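Local coordinates for sorbitol-6-phosphate dehydrogenase (Erwinia amylovora CFBP1430, PDB 5O3Z), which catalyses the NAD+-dependent oxidation of sorbitol 6-phosphate to fructose 6-phosphate, as a short-chain dehydrogenase/reductase of the fire blight bacterium, at residues A[233-236]-A[237-241]; A[116-119]-A[120-124]. All blocks are in the same frame, centred on the assembly; numbering follows the deposited sequence.

Contact 1 of 2, residues A[233-236]-A[237-241]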
loop_
_atom_site.group_PDB
_atom_site.type_symbol
_atom_site.label_atom_id
_atom_site.label_comp_id
_atom_site.label_asym_id
_atom_site.label_seq_id
_atom_site.Cartn_x
_atom_site.Cartn_y
_atom_site.Cartn_z
ATOM N N ASP A 233 -20.016 7.387 -12.258
ATOM C CA ASP A 233 -19.277 6.802 -11.083
ATOM C C ASP A 233 -18.386 7.846 -10.468
ATOM O O ASP A 233 -18.333 8.017 -9.315
ATOM C CB ASP A 233 -18.416 5.629 -11.516
ATOM C CG ASP A 233 -19.171 4.578 -12.227
ATOM O OD1 ASP A 233 -20.246 4.154 -11.727
ATOM O OD2 ASP A 233 -18.680 4.171 -13.268
ATOM N N VAL A 234 -17.723 8.621 -11.308
ATOM C CA VAL A 234 -16.871 9.673 -10.814
ATOM C C VAL A 234 -17.616 10.678 -9.977
ATOM O O VAL A 234 -17.244 11.003 -8.841
ATOM C CB VAL A 234 -16.115 10.366 -11.975
ATOM C CG1 VAL A 234 -15.189 11.450 -11.443
ATOM C CG2 VAL A 234 -15.282 9.366 -12.765
ATOM N N LEU A 235 -18.691 11.214 -10.580
ATOM C CA LEU A 235 -19.589 12.137 -9.927
ATOM C C LEU A 235 -20.085 11.641 -8.589
ATOM O O LEU A 235 -20.006 12.351 -7.599
ATOM C CB LEU A 235 -20.740 12.472 -10.914
ATOM C CG LEU A 235 -21.773 13.516 -10.476
ATOM C CD1 LEU A 235 -21.125 14.856 -10.156
ATOM C CD2 LEU A 235 -22.806 13.687 -11.586
ATOM N N ASN A 236 -20.478 10.353 -8.543
ATOM C CA ASN A 236 -21.053 9.737 -7.335
ATOM C C ASN A 236 -20.121 9.847 -6.193
ATOM O O ASN A 236 -20.453 10.419 -5.134
ATOM C CB ASN A 236 -21.468 8.274 -7.635
ATOM C CG ASN A 236 -22.791 8.197 -8.422
ATOM O OD1 ASN A 236 -23.512 9.196 -8.503
ATOM N ND2 ASN A 236 -23.101 7.017 -9.032
ATOM N N VAL A 237 -18.886 9.364 -6.435
ATOM C CA VAL A 237 -17.839 9.333 -5.434
ATOM C C VAL A 237 -17.397 10.769 -5.059
ATOM O O VAL A 237 -17.208 11.120 -3.880
ATOM C CB VAL A 237 -16.639 8.526 -5.984
ATOM C CG1 VAL A 237 -15.439 8.628 -5.075
ATOM C CG2 VAL A 237 -16.977 7.053 -6.222
ATOM N N LEU A 238 -17.184 11.574 -6.084
ATOM C CA LEU A 238 -16.889 12.993 -5.848
ATOM C C LEU A 238 -17.880 13.633 -4.864
ATOM O O LEU A 238 -17.509 14.274 -3.849
ATOM C CB LEU A 238 -16.821 13.724 -7.181
ATOM C CG LEU A 238 -16.249 15.150 -7.112
ATOM C CD1 LEU A 238 -15.681 15.486 -8.473
ATOM C CD2 LEU A 238 -17.298 16.176 -6.733
ATOM N N LEU A 239 -19.160 13.393 -5.111
ATOM C CA LEU A 239 -20.217 14.033 -4.293
ATOM C C LEU A 239 -20.175 13.560 -2.874
ATOM O O LEU A 239 -20.400 14.351 -1.941
ATOM C CB LEU A 239 -21.588 13.763 -4.878
ATOM C CG LEU A 239 -21.932 14.477 -6.202
ATOM C CD1 LEU A 239 -23.307 14.046 -6.729
ATOM C CD2 LEU A 239 -21.825 15.972 -6.034
ATOM N N PHE A 240 -19.808 12.281 -2.679
ATOM C CA PHE A 240 -19.826 11.761 -1.353
ATOM C C PHE A 240 -18.687 12.372 -0.614
ATOM O O PHE A 240 -18.897 12.965 0.471
ATOM C CB PHE A 240 -19.790 10.206 -1.328
ATOM C CG PHE A 240 -19.599 9.688 0.050
ATOM C CD1 PHE A 240 -20.602 9.857 1.006
ATOM C CD2 PHE A 240 -18.375 9.205 0.460
ATOM C CE1 PHE A 240 -20.415 9.462 2.322
ATOM C CE2 PHE A 240 -18.175 8.805 1.758
ATOM C CZ PHE A 240 -19.202 8.929 2.698
ATOM N N TYR A 241 -17.449 12.284 -1.161
ATOM C CA TYR A 241 -16.273 12.879 -0.449
ATOM C C TYR A 241 -16.310 14.426 -0.309
ATOM O O TYR A 241 -15.738 15.026 0.607
ATOM C CB TYR A 241 -14.920 12.299 -0.957
ATOM C CG TYR A 241 -14.725 10.798 -0.572
ATOM C CD1 TYR A 241 -14.153 10.448 0.641
ATOM C CD2 TYR A 241 -15.140 9.784 -1.382
ATOM C CE1 TYR A 241 -14.040 9.082 1.034
ATOM C CE2 TYR A 241 -14.992 8.446 -1.020
ATOM C CZ TYR A 241 -14.436 8.104 0.165
ATOM O OH TYR A 241 -14.237 6.798 0.554
#

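Contact 2 of 2, residues A[116-119]-A[120-124]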
loop_
_atom_site.group_PDB
_atom_site.type_symbol
_atom_site.label_atom_id
_atom_site.label_comp_id
_atom_site.label_asym_id
_atom_site.label_seq_id
_atom_site.Cartn_x
_atom_site.Cartn_y
_atom_site.Cartn_z
ATOM N N ASN A 116 -0.303 18.148 -14.643
ATOM C CA ASN A 116 -0.837 17.209 -13.671
ATOM C C ASN A 116 -0.527 17.512 -12.259
ATOM O O ASN A 116 -1.268 17.088 -11.371
ATOM C CB ASN A 116 -0.383 15.843 -13.988
ATOM C CG ASN A 116 -1.109 15.298 -15.135
ATOM O OD1 ASN A 116 -2.347 15.165 -15.044
ATOM N ND2 ASN A 116 -0.405 15.001 -16.243
ATOM N N LEU A 117 0.557 18.258 -12.028
ATOM C CA LEU A 117 1.061 18.437 -10.714
ATOM C C LEU A 117 1.191 19.864 -10.302
ATOM O O LEU A 117 0.659 20.220 -9.287
ATOM C CB LEU A 117 2.399 17.674 -10.551
ATOM C CG LEU A 117 3.045 17.445 -9.195
ATOM C CD1 LEU A 117 2.006 16.898 -8.218
ATOM C CD2 LEU A 117 4.192 16.449 -9.423
ATOM N N VAL A 118 1.923 20.709 -11.043
ATOM C CA VAL A 118 2.103 22.076 -10.599
ATOM C C VAL A 118 0.740 22.852 -10.614
ATOM O O VAL A 118 0.454 23.666 -9.732
ATOM C CB VAL A 118 3.154 22.791 -11.474
ATOM C CG1 VAL A 118 3.107 24.292 -11.288
ATOM C CG2 VAL A 118 4.536 22.229 -11.201
ATOM N N GLY A 119 -0.089 22.567 -11.595
ATOM C CA GLY A 119 -1.428 23.150 -11.638
ATOM C C GLY A 119 -2.216 22.798 -10.413
ATOM O O GLY A 119 -2.936 23.630 -9.870
ATOM N N TYR A 120 -2.029 21.561 -9.935
ATOM C CA TYR A 120 -2.771 21.107 -8.786
ATOM C C TYR A 120 -2.295 21.819 -7.563
ATOM O O TYR A 120 -3.100 22.213 -6.735
ATOM C CB TYR A 120 -2.759 19.568 -8.691
ATOM C CG TYR A 120 -3.401 18.953 -7.425
ATOM C CD1 TYR A 120 -4.532 19.496 -6.827
ATOM C CD2 TYR A 120 -2.944 17.743 -6.921
ATOM C CE1 TYR A 120 -5.111 18.921 -5.690
ATOM C CE2 TYR A 120 -3.502 17.146 -5.783
ATOM C CZ TYR A 120 -4.608 17.727 -5.197
ATOM O OH TYR A 120 -5.197 17.173 -4.118
ATOM N N PHE A 121 -0.977 22.026 -7.448
ATOM C CA PHE A 121 -0.377 22.769 -6.344
ATOM C C PHE A 121 -0.878 24.253 -6.423
ATOM O O PHE A 121 -1.378 24.780 -5.465
ATOM C CB PHE A 121 1.172 22.624 -6.445
ATOM C CG PHE A 121 1.940 23.656 -5.736
ATOM C CD1 PHE A 121 2.185 23.567 -4.411
ATOM C CD2 PHE A 121 2.389 24.788 -6.428
ATOM C CE1 PHE A 121 2.896 24.555 -3.749
ATOM C CE2 PHE A 121 3.100 25.769 -5.805
ATOM C CZ PHE A 121 3.374 25.657 -4.454
ATOM N N LEU A 122 -0.802 24.886 -7.590
ATOM C CA LEU A 122 -1.239 26.291 -7.610
ATOM C C LEU A 122 -2.694 26.515 -7.199
ATOM O O LEU A 122 -2.978 27.355 -6.291
ATOM C CB LEU A 122 -0.935 26.924 -8.906
ATOM C CG LEU A 122 0.563 27.076 -9.087
ATOM C CD1 LEU A 122 0.769 27.281 -10.569
ATOM C CD2 LEU A 122 1.054 28.202 -8.189
ATOM N N CYS A 123 -3.578 25.755 -7.813
ATOM C CA CYS A 123 -5.010 25.752 -7.474
ATOM C C CYS A 123 -5.319 25.426 -6.053
ATOM O O CYS A 123 -6.130 26.119 -5.434
ATOM C CB CYS A 123 -5.824 24.909 -8.472
ATOM S SG CYS A 123 -5.670 25.658 -10.132
ATOM N N SER A 124 -4.661 24.437 -5.459
ATOM C CA SER A 124 -4.879 24.137 -4.046
ATOM C C SER A 124 -4.433 25.278 -3.094
ATOM O O SER A 124 -5.112 25.620 -2.059
ATOM C CB SER A 124 -4.097 22.843 -3.719
ATOM O OG SER A 124 -4.674 21.794 -4.478
#

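Contact 1 of 2, residues A[233-236]-A[237-241]
Leu235 and Leu239 meet one turn apart on helix 231-242, bound through the backbone and touching again through their side chains. The backbone bonds follow the alpha-helical i to i+4 pattern. Leu239 N donates to Leu235 O at 2.8 Å, and Leu238 N to Val234 O at the same length with an N-H...O angle of 166°. Val237 N to Asp233 O is longer at 3.2 Å but straight. The fourth bond, from Phe240 N to Asn236 O, is the most bent at 140°.

The apolar contact lies on the face turned to helix 17-28. Leu235 CD1 reaches Leu239 CG at 4.1 Å, and the two side chains cross at a slant. Leu239 CG stands beside its own backbone N (chi1 -71°), which bends the chain back over the preceding turn and brings CG to 3.2 Å from Leu235 O. Leu235 rests on Phe21 and Leu22, Leu239 on Leu26, and Leu238 on Leu22 and on Leu186 of strand 182-188. Val237 leans the other way: its CG2 passes 3.5 Å from Asp233 O, while its side chain packs on Ile254 and Val256 of strand 253-256.

Side-chain polar groups are engaged outside the two segments. Asp233 OD2 accepts from Asp230 N, and Asn236 OD1 from Gln232 NE2, while Asn236 ND2 makes a weak bond to Lys245 O of the second subunit.

Aromatic contacts close the C-terminal end. Phe240 CD2 sits 3.7 Å above the Tyr241 ring, offset toward its rim. Phe240 stacks on Phe240 of the second subunit, and Tyr241 OH is hydrogen-bonded to Tyr241 OH of that subunit. Such a helix, packed across strands 182-188 and 253-256 at the parallel sheet's end and paired with its copy in another subunit, belongs to the Rossmann-type SDR fold and its oligomer interface.

Contact 2 of 2, residues A[116-119]-A[120-124]
Leu122 N donates to Val118 O at 2.8 Å in a nearly straight bond (168°), and Cys123 N reaches Gly119 O at 3.0 Å. Leu117 O serves two donors: Phe121 N bonds well at 3.1 Å, whereas Tyr120 N adds only a weak, strongly bent bond. At the wider pi-type turn 116-118 the regular bond from Tyr120 N to Asn116 O is not made, the two atoms being 4.8 Å apart. Ser124 OG bonds Tyr120 O at 2.8 Å; chi1 of -64° folds the hydroxyl back over the helix, and Ser124 N approaches the same oxygen from the opposite face.

Val118 CG1 and Leu122 CD1 touch at 3.9 Å, the side chains alongside and pointing the same way. Val118 O lies at the edge of the Phe121 ring, which stacks on Phe109 of the third subunit.

This long helix follows strand 88-91 of the Rossmann-type SDR fold, and a break at its asparagine is familiar in classical SDRs. Its inner face meets the core with polar ends paired, Ser124 OG with Tyr120 O and Tyr120 OH with Thr169 OG1; the outer face, with Leu117, Val118, Phe121 and Leu122, meets the third subunit through apolar and aromatic groups.

How the contacts relate
Contacts 1 and 2 belong to separate helices on opposite sides of the chain's centre, their own centres 21 Å apart and their nearest atoms about 11 Å apart. Contact 2 comes first in sequence, on helix 106-133; contact 1 follows on helix 231-242. Each turns aromatic residues to a different partner, contact 1 to the second subunit and contact 2 to the third, serving two distinct interfaces of the tetramer. Asn116 OD1 makes a weak hydrogen bond to Lys162 NZ, consistent with the asparagine and lysine of the classical SDR tetrad, so contact 2 probably borders the active site. Contact 1 stays farther off, its nearest atom to Asn116 OD1 being Val234 CG1 at 13.8 Å.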